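Local coordinates for conserved hypothetical protein (Enterococcus faecalis, PDB 1Z6M) that is of unknown function but adopts a thioredoxin-like fold and carries a CxxC pattern, consistent with a thiol-disulfide oxidoreductase role of the DsbA-like kind, at residues K44-S49 with S96-M101; E50-Q55 with V164-L169. One frame throughout, in Å; residues are numbered along the deposited sequence.

Contact 1: K44-S49 with S96-M101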
ATOM      1  N   LYS A  44      -9.345  -5.006   2.044  1.00  9.90           N
ATOM      2  CA  LYS A  44     -10.605  -4.288   2.216  0.50 10.34           C
ATOM      3  C   LYS A  44     -10.446  -2.826   1.808  1.00 10.20           C
ATOM      4  O   LYS A  44     -11.274  -2.280   1.074  1.00 10.69           O
ATOM      5  CB  LYS A  44     -11.084  -4.400   3.668  0.50 10.77           C
ATOM      6  CG  LYS A  44     -12.386  -3.668   3.980  0.50 11.80           C
ATOM      7  CD  LYS A  44     -13.597  -4.355   3.365  0.50 14.64           C
ATOM      8  CE  LYS A  44     -14.875  -3.536   3.509  0.50 16.87           C
ATOM      9  NZ  LYS A  44     -15.303  -3.348   4.921  0.50 18.95           N
ATOM     10  N   TRP A  45      -9.388  -2.178   2.300  1.00  9.42           N
ATOM     11  CA  TRP A  45      -9.092  -0.796   1.901  1.00  9.65           C
ATOM     12  C   TRP A  45      -9.022  -0.675   0.377  1.00 10.08           C
ATOM     13  O   TRP A  45      -9.648   0.209  -0.217  1.00 10.24           O
ATOM     14  CB  TRP A  45      -7.781  -0.306   2.548  1.00 10.14           C
ATOM     15  CG  TRP A  45      -7.130   0.840   1.809  1.00  9.62           C
ATOM     16  CD1 TRP A  45      -5.947   0.793   1.110  1.00 11.02           C
ATOM     17  CD2 TRP A  45      -7.653   2.169   1.623  1.00 10.15           C
ATOM     18  NE1 TRP A  45      -5.688   2.018   0.539  1.00 11.06           N
ATOM     19  CE2 TRP A  45      -6.720   2.874   0.829  1.00 10.49           C
ATOM     20  CE3 TRP A  45      -8.807   2.833   2.060  1.00 10.32           C
ATOM     21  CZ2 TRP A  45      -6.901   4.213   0.467  1.00 10.86           C
ATOM     22  CZ3 TRP A  45      -8.976   4.173   1.702  1.00 11.13           C
ATOM     23  CH2 TRP A  45      -8.031   4.841   0.919  1.00 10.83           C
ATOM     24  N   PHE A  46      -8.272  -1.568  -0.257  1.00 11.20           N
ATOM     25  CA  PHE A  46      -8.079  -1.481  -1.696  1.00 12.11           C
ATOM     26  C   PHE A  46      -9.377  -1.669  -2.470  1.00 12.32           C
ATOM     27  O   PHE A  46      -9.635  -0.942  -3.423  1.00 13.14           O
ATOM     28  CB  PHE A  46      -7.018  -2.469  -2.171  1.00 12.99           C
ATOM     29  CG  PHE A  46      -5.789  -1.819  -2.723  1.00 13.44           C
ATOM     30  CD1 PHE A  46      -5.002  -0.988  -1.934  1.00 16.37           C
ATOM     31  CD2 PHE A  46      -5.417  -2.039  -4.043  1.00 14.44           C
ATOM     32  CE1 PHE A  46      -3.854  -0.393  -2.462  1.00 17.29           C
ATOM     33  CE2 PHE A  46      -4.264  -1.455  -4.566  1.00 16.91           C
ATOM     34  CZ  PHE A  46      -3.497  -0.622  -3.770  1.00 17.19           C
ATOM     35  N   GLU A  47     -10.203  -2.638  -2.077  1.00 12.41           N
ATOM     36  CA  GLU A  47     -11.432  -2.856  -2.843  1.00 13.60           C
ATOM     37  C   GLU A  47     -12.454  -1.731  -2.620  1.00 12.81           C
ATOM     38  O   GLU A  47     -13.088  -1.275  -3.570  1.00 12.73           O
ATOM     39  CB  GLU A  47     -12.035  -4.250  -2.602  1.00 15.09           C
ATOM     40  CG  GLU A  47     -12.700  -4.474  -1.248  1.00 16.48           C
ATOM     41  CD  GLU A  47     -14.169  -4.017  -1.172  1.00 17.11           C
ATOM     42  OE1 GLU A  47     -14.761  -4.132  -0.085  1.00 20.46           O
ATOM     43  OE2 GLU A  47     -14.741  -3.529  -2.170  1.00 19.58           O
ATOM     44  N   GLU A  48     -12.607  -1.263  -1.378  1.00 12.17           N
ATOM     45  CA  GLU A  48     -13.687  -0.329  -1.075  1.00 12.51           C
ATOM     46  C   GLU A  48     -13.410   1.061  -1.632  1.00 12.33           C
ATOM     47  O   GLU A  48     -14.351   1.816  -1.892  1.00 12.85           O
ATOM     48  CB  GLU A  48     -13.951  -0.269   0.430  1.00 12.54           C
ATOM     49  CG  GLU A  48     -12.868   0.456   1.205  1.00 11.40           C
ATOM     50  CD  GLU A  48     -12.954   0.283   2.708  1.00 12.29           C
ATOM     51  OE1 GLU A  48     -13.949  -0.284   3.213  1.00 13.01           O
ATOM     52  OE2 GLU A  48     -12.000   0.716   3.390  1.00 10.76           O
ATOM     53  N   SER A  49     -12.133   1.377  -1.831  1.00 12.31           N
ATOM     54  CA  SER A  49     -11.716   2.687  -2.345  1.00 11.82           C
ATOM     55  C   SER A  49     -11.404   2.704  -3.847  1.00 12.26           C
ATOM     56  O   SER A  49     -11.150   3.763  -4.414  1.00 12.23           O
ATOM     57  CB  SER A  49     -10.494   3.182  -1.573  1.00 11.85           C
ATOM     58  OG  SER A  49      -9.355   2.396  -1.873  1.00 11.99           O
ATOM     59  N   SER A  96      -1.838  -2.737 -11.347  1.00 14.82           N
ATOM     60  CA  SER A  96      -2.558  -3.906 -11.848  0.50 14.76           C
ATOM     61  C   SER A  96      -2.107  -5.169 -11.122  1.00 14.53           C
ATOM     62  O   SER A  96      -2.917  -6.014 -10.747  1.00 14.45           O
ATOM     63  CB  SER A  96      -2.358  -4.065 -13.360  0.50 15.36           C
ATOM     64  OG  SER A  96      -2.981  -5.250 -13.841  0.50 16.31           O
ATOM     65  N   ALA A  97      -0.799  -5.293 -10.926  1.00 13.67           N
ATOM     66  CA  ALA A  97      -0.249  -6.416 -10.194  1.00 13.33           C
ATOM     67  C   ALA A  97      -0.763  -6.443  -8.755  1.00 13.08           C
ATOM     68  O   ALA A  97      -1.128  -7.497  -8.261  1.00 12.44           O
ATOM     69  CB  ALA A  97       1.275  -6.385 -10.230  1.00 13.92           C
ATOM     70  N   LEU A  98      -0.794  -5.293  -8.082  1.00 12.69           N
ATOM     71  CA  LEU A  98      -1.344  -5.237  -6.730  1.00 12.13           C
ATOM     72  C   LEU A  98      -2.787  -5.711  -6.710  1.00 11.65           C
ATOM     73  O   LEU A  98      -3.189  -6.469  -5.827  1.00 11.53           O
ATOM     74  CB  LEU A  98      -1.273  -3.823  -6.164  1.00 12.30           C
ATOM     75  CG  LEU A  98       0.123  -3.329  -5.797  1.00 12.81           C
ATOM     76  CD1 LEU A  98       0.036  -1.853  -5.412  1.00 15.36           C
ATOM     77  CD2 LEU A  98       0.754  -4.152  -4.674  1.00 13.84           C
ATOM     78  N   HIS A  99      -3.569  -5.283  -7.697  1.00 11.73           N
ATOM     79  CA  HIS A  99      -4.947  -5.742  -7.795  1.00 12.57           C
ATOM     80  C   HIS A  99      -5.041  -7.256  -7.934  1.00 12.41           C
ATOM     81  O   HIS A  99      -5.891  -7.879  -7.313  1.00 13.30           O
ATOM     82  CB  HIS A  99      -5.685  -5.047  -8.935  1.00 12.84           C
ATOM     83  CG  HIS A  99      -5.974  -3.609  -8.662  1.00 15.15           C
ATOM     84  ND1 HIS A  99      -6.121  -2.678  -9.665  1.00 17.22           N
ATOM     85  CD2 HIS A  99      -6.127  -2.935  -7.499  1.00 16.15           C
ATOM     86  CE1 HIS A  99      -6.363  -1.492  -9.132  1.00 16.95           C
ATOM     87  NE2 HIS A  99      -6.377  -1.620  -7.817  1.00 15.88           N
ATOM     88  N   LYS A 100      -4.171  -7.840  -8.751  1.00 12.07           N
ATOM     89  CA  LYS A 100      -4.184  -9.289  -8.920  0.50 12.63           C
ATOM     90  C   LYS A 100      -3.718 -10.008  -7.656  1.00 12.27           C
ATOM     91  O   LYS A 100      -4.290 -11.039  -7.285  1.00 12.20           O
ATOM     92  CB  LYS A 100      -3.351  -9.713 -10.129  0.50 13.67           C
ATOM     93  CG  LYS A 100      -4.088  -9.643 -11.453  0.50 15.73           C
ATOM     94  CD  LYS A 100      -3.283 -10.329 -12.546  0.50 18.15           C
ATOM     95  CE  LYS A 100      -3.702  -9.875 -13.932  0.50 20.08           C
ATOM     96  NZ  LYS A 100      -3.016  -8.609 -14.333  0.50 21.37           N
HETATM   97  N   MSE A 101      -2.688  -9.466  -7.006  1.00 11.75           N
HETATM   98  CA  MSE A 101      -2.212 -10.017  -5.732  1.00 11.11           C
HETATM   99  C   MSE A 101      -3.332 -10.034  -4.684  1.00 11.06           C
HETATM  100  O   MSE A 101      -3.549 -11.038  -4.006  1.00 11.55           O
HETATM  101  CB  MSE A 101      -1.003  -9.222  -5.205  1.00 11.13           C
HETATM  102  CG  MSE A 101       0.273  -9.347  -6.022  1.00 11.23           C
HETATM  103 SE   MSE A 101       1.556  -8.137  -5.442  1.00  8.32          SE
HETATM  104  CE  MSE A 101       2.865  -8.530  -6.648  1.00 13.30           C
TER

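Contact 2: E50-Q55 with V164-L169. With PO4 (phosphate ion), chain B.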
ATOM      1  N   GLU A  50     -11.467   1.542  -4.499  1.00 12.35           N
ATOM      2  CA  GLU A  50     -10.971   1.394  -5.869  0.50 12.90           C
ATOM      3  C   GLU A  50     -11.556   2.417  -6.850  1.00 12.88           C
ATOM      4  O   GLU A  50     -10.806   3.105  -7.561  1.00 13.32           O
ATOM      5  CB  GLU A  50     -11.207  -0.038  -6.370  0.50 13.00           C
ATOM      6  CG  GLU A  50     -10.346  -0.451  -7.568  0.50 14.52           C
ATOM      7  CD  GLU A  50     -10.182  -1.968  -7.679  0.50 15.98           C
ATOM      8  OE1 GLU A  50     -10.597  -2.691  -6.745  0.50 17.68           O
ATOM      9  OE2 GLU A  50      -9.625  -2.444  -8.695  0.50 16.29           O
ATOM     10  N   GLU A  51     -12.885   2.520  -6.886  1.00 12.90           N
ATOM     11  CA  GLU A  51     -13.558   3.392  -7.852  1.00 13.28           C
ATOM     12  C   GLU A  51     -13.336   4.876  -7.568  1.00 12.99           C
ATOM     13  O   GLU A  51     -13.015   5.654  -8.481  1.00 13.01           O
ATOM     14  CB  GLU A  51     -15.053   3.051  -7.928  1.00 14.18           C
ATOM     15  CG  GLU A  51     -15.308   1.706  -8.591  1.00 16.37           C
ATOM     16  CD  GLU A  51     -16.666   1.125  -8.256  1.00 19.41           C
ATOM     17  OE1 GLU A  51     -17.642   1.892  -8.099  1.00 21.10           O
ATOM     18  OE2 GLU A  51     -16.756  -0.115  -8.141  1.00 20.74           O
ATOM     19  N   LEU A  52     -13.505   5.269  -6.309  1.00 13.07           N
ATOM     20  CA  LEU A  52     -13.286   6.670  -5.951  0.50 12.86           C
ATOM     21  C   LEU A  52     -11.852   7.093  -6.229  1.00 13.08           C
ATOM     22  O   LEU A  52     -11.616   8.158  -6.781  1.00 13.62           O
ATOM     23  CB  LEU A  52     -13.660   6.968  -4.493  0.50 12.98           C
ATOM     24  CG  LEU A  52     -13.353   8.390  -3.986  0.50 12.62           C
ATOM     25  CD1 LEU A  52     -14.151   9.440  -4.742  0.50 13.11           C
ATOM     26  CD2 LEU A  52     -13.640   8.515  -2.510  0.50 12.53           C
ATOM     27  N   LEU A  53     -10.887   6.259  -5.866  1.00 12.23           N
ATOM     28  CA  LEU A  53      -9.502   6.619  -6.151  1.00 12.60           C
ATOM     29  C   LEU A  53      -9.149   6.639  -7.642  1.00 12.88           C
ATOM     30  O   LEU A  53      -8.394   7.503  -8.088  1.00 13.29           O
ATOM     31  CB  LEU A  53      -8.536   5.736  -5.361  1.00 12.48           C
ATOM     32  CG  LEU A  53      -8.693   5.803  -3.838  1.00 14.25           C
ATOM     33  CD1 LEU A  53      -7.606   4.967  -3.177  1.00 14.11           C
ATOM     34  CD2 LEU A  53      -8.669   7.244  -3.352  1.00 16.11           C
ATOM     35  N   ALA A  54      -9.705   5.713  -8.417  1.00 12.28           N
ATOM     36  CA  ALA A  54      -9.433   5.716  -9.848  1.00 13.03           C
ATOM     37  C   ALA A  54      -9.916   7.025 -10.466  1.00 12.87           C
ATOM     38  O   ALA A  54      -9.189   7.657 -11.244  1.00 13.14           O
ATOM     39  CB  ALA A  54     -10.070   4.525 -10.514  1.00 12.64           C
ATOM     40  N   GLN A  55     -11.112   7.467 -10.085  1.00 12.96           N
ATOM     41  CA  GLN A  55     -11.611   8.729 -10.624  1.00 13.62           C
ATOM     42  C   GLN A  55     -10.790   9.923 -10.137  1.00 14.19           C
ATOM     43  O   GLN A  55     -10.497  10.844 -10.906  1.00 14.59           O
ATOM     44  CB  GLN A  55     -13.079   8.927 -10.285  1.00 14.14           C
ATOM     45  CG  GLN A  55     -13.599  10.234 -10.851  1.00 15.20           C
ATOM     46  CD  GLN A  55     -15.087  10.358 -10.793  1.00 15.68           C
ATOM     47  OE1 GLN A  55     -15.801   9.380 -10.536  1.00 15.74           O
ATOM     48  NE2 GLN A  55     -15.580  11.570 -11.045  1.00 17.62           N
ATOM     49  N   VAL A 164     -12.528   3.540   7.174  1.00 11.36           N
ATOM     50  CA  VAL A 164     -13.022   4.765   6.544  1.00 12.29           C
ATOM     51  C   VAL A 164     -14.221   4.452   5.645  1.00 12.62           C
ATOM     52  O   VAL A 164     -14.242   3.431   4.965  1.00 12.75           O
ATOM     53  CB  VAL A 164     -11.890   5.464   5.747  1.00 12.56           C
ATOM     54  CG1 VAL A 164     -11.565   4.715   4.445  1.00 12.73           C
ATOM     55  CG2 VAL A 164     -12.247   6.920   5.475  1.00 13.11           C
ATOM     56  N   THR A 165     -15.230   5.317   5.656  1.00 13.52           N
ATOM     57  CA  THR A 165     -16.315   5.165   4.694  1.00 14.34           C
ATOM     58  C   THR A 165     -15.966   5.972   3.445  1.00 14.89           C
ATOM     59  O   THR A 165     -15.098   6.859   3.486  1.00 14.09           O
ATOM     60  CB  THR A 165     -17.647   5.666   5.248  1.00 14.59           C
ATOM     61  OG1 THR A 165     -17.570   7.087   5.371  1.00 15.43           O
ATOM     62  CG2 THR A 165     -17.975   5.026   6.605  1.00 16.65           C
ATOM     63  N   GLU A 166     -16.632   5.679   2.335  1.00 15.39           N
ATOM     64  CA  GLU A 166     -16.340   6.428   1.110  1.00 16.03           C
ATOM     65  C   GLU A 166     -16.728   7.897   1.216  1.00 16.56           C
ATOM     66  O   GLU A 166     -16.042   8.746   0.663  1.00 15.87           O
ATOM     67  CB  GLU A 166     -16.908   5.748  -0.144  1.00 16.61           C
ATOM     68  CG  GLU A 166     -16.214   4.410  -0.487  1.00 17.40           C
ATOM     69  CD  GLU A 166     -14.700   4.535  -0.692  1.00 17.50           C
ATOM     70  OE1 GLU A 166     -14.273   5.021  -1.759  1.00 18.26           O
ATOM     71  OE2 GLU A 166     -13.930   4.145   0.214  1.00 17.39           O
ATOM     72  N   GLU A 167     -17.780   8.205   1.964  1.00 16.49           N
ATOM     73  CA  GLU A 167     -18.110   9.592   2.265  0.50 17.09           C
ATOM     74  C   GLU A 167     -17.024  10.302   3.056  1.00 16.78           C
ATOM     75  O   GLU A 167     -16.677  11.430   2.769  1.00 16.54           O
ATOM     76  CB  GLU A 167     -19.450   9.716   2.998  0.50 17.47           C
ATOM     77  CG  GLU A 167     -19.872  11.174   3.181  0.50 20.10           C
ATOM     78  CD  GLU A 167     -20.932  11.400   4.243  0.50 23.30           C
ATOM     79  OE1 GLU A 167     -20.877  10.772   5.315  0.50 24.75           O
ATOM     80  OE2 GLU A 167     -21.817  12.237   4.005  0.50 25.04           O
ATOM     81  N   GLU A 168     -16.488   9.616   4.052  1.00 15.88           N
ATOM     82  CA  GLU A 168     -15.387  10.182   4.835  1.00 15.58           C
ATOM     83  C   GLU A 168     -14.166  10.394   3.952  1.00 15.16           C
ATOM     84  O   GLU A 168     -13.500  11.428   4.047  1.00 15.27           O
ATOM     85  CB  GLU A 168     -15.032   9.274   6.009  1.00 15.48           C
ATOM     86  CG  GLU A 168     -16.049   9.321   7.135  1.00 16.28           C
ATOM     87  CD  GLU A 168     -15.858   8.224   8.172  1.00 18.13           C
ATOM     88  OE1 GLU A 168     -15.012   7.321   7.986  1.00 18.07           O
ATOM     89  OE2 GLU A 168     -16.575   8.263   9.192  1.00 20.56           O
ATOM     90  N   LEU A 169     -13.897   9.434   3.072  1.00 14.75           N
ATOM     91  CA  LEU A 169     -12.733   9.519   2.183  1.00 14.87           C
ATOM     92  C   LEU A 169     -12.867  10.717   1.235  1.00 14.64           C
ATOM     93  O   LEU A 169     -11.924  11.487   1.061  1.00 14.03           O
ATOM     94  CB  LEU A 169     -12.553   8.210   1.420  1.00 14.27           C
ATOM     95  CG  LEU A 169     -11.361   8.109   0.469  1.00 14.42           C
ATOM     96  CD1 LEU A 169     -10.040   8.461   1.153  1.00 14.81           C
ATOM     97  CD2 LEU A 169     -11.320   6.697  -0.119  1.00 15.19           C
TER
HETATM   98  P   PO4 B 312     -18.419   2.277   2.539  0.60 30.41           P
HETATM   99  O1  PO4 B 312     -18.153   2.304   4.027  0.60 31.83           O
HETATM  100  O2  PO4 B 312     -18.600   3.693   2.061  0.60 28.98           O
HETATM  101  O3  PO4 B 312     -17.249   1.611   1.836  0.60 29.18           O
HETATM  102  O4  PO4 B 312     -19.683   1.478   2.321  0.60 30.81           O
HETATM  103  O   HOH W   1     -14.823   3.667  -4.251  1.00 16.09           O

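Contact 1: K44-S49 with S96-M101
Leu98 is the first residue of 96-101 to reach helix 40-58, and it does so through the end of the Phe46 ring: its CD1 lies 4.1 Å from Phe46 CZ. That methyl approaches the ring obliquely, and Leu98 CB stands at the same distance from Phe46 CE2, so the leucine runs along one corner of the phenyl group. Leu98 also touches Val37 and Leu68 of strand 62-68.

His99 comes next and supplies the closer approach, with CD2 3.6 Å from Phe46 CD2. Its CG is anti to the carbonyl carbon (chi1 -71°), which carries the imidazole across to the phenyl group although the CA-CB bond does not aim there. The two rings meet rim to rim: their centroids are 5.7 Å apart, the planes are inclined at 67°, and neither lies over the face of the other, so this is neither an offset nor a T-shaped stack. The imidazole reaches the phenyl through its CD2-NE2 side.

Phe46 also meets Ile35 and Ile66 of the sheet and the ring of Phe102, so one side chain ties helix 40-58 to both the strands and helix 91-103. The arrangement joins the helix that begins at the possible redox CxxC pattern (Cys39, Cys42) of a thioredoxin-like fold to a helix of the segment inserted between strands 62-68 and 152-155, as in DsbA-like proteins.

Contact 2: E50-Q55 with V164-L169
Leu52 and Leu169 lie alongside one another, pointing opposite ways, each with its CA-CB bond aimed at the other helix; in the Leu52 conformer given, its CD2 comes 3.8 Å from Leu169 CG. Both have CG anti to the backbone N (chi1 175° for this Leu52 conformer), which directs the branches toward the other helix. Leu53 adds a looser touch from the sheet side, its CD2 4.2 Å from Leu169 CD2.

Glu166 also runs antiparallel to Leu52, but as a bent chain: the turn at chi2 (-57°) folds the carboxylate back so that OE1 rests 3.4 Å from Leu52 CB. A water accepts from Leu52 N, an amide at the kink of helix 40-58 lacking a bond to the preceding turn. It lies 2.9 Å from Glu166 OE1, to which it can donate, though other acceptors compete for its protons.

At the start of helix 166-173, Thr165 and Glu168 form a capping box, Glu168 N giving to Thr165 OG1 at 3.1 Å and Thr165 N to Glu168 OE1. Glu166 N instead binds phosphate O2 at 2.8 Å, nearly straight (171°). Chemically, an apolar leucine contact is thus bordered by a water bonded to the kink amide, while a helix-end N-H may favour an anion, here probably from the crystallisation liquor, despite the acidic side chains.

Contacts 1 and 2 use successive parts of helix 40-58, 44-49 turning to helix 91-103 and 50-55 to helix 166-173, with centres about 13 Å apart. They meet directly: Trp45 CZ2 lies 3.8 Å from Leu53 CD1, while Ser49 CA lies 3.5 Å from Glu166 OE1, placing the carboxylate of contact 2 against the last turn of 44-49. In the Glu50 conformer given, His99 CE1 is 3.4 Å from Glu50 OE2. Contact 1 is the more central, its centre about 9 Å from that of the chain against about 15 Å for contact 2. It also lies nearer the putative redox end, with Phe46 close to the CxxC pattern without touching it.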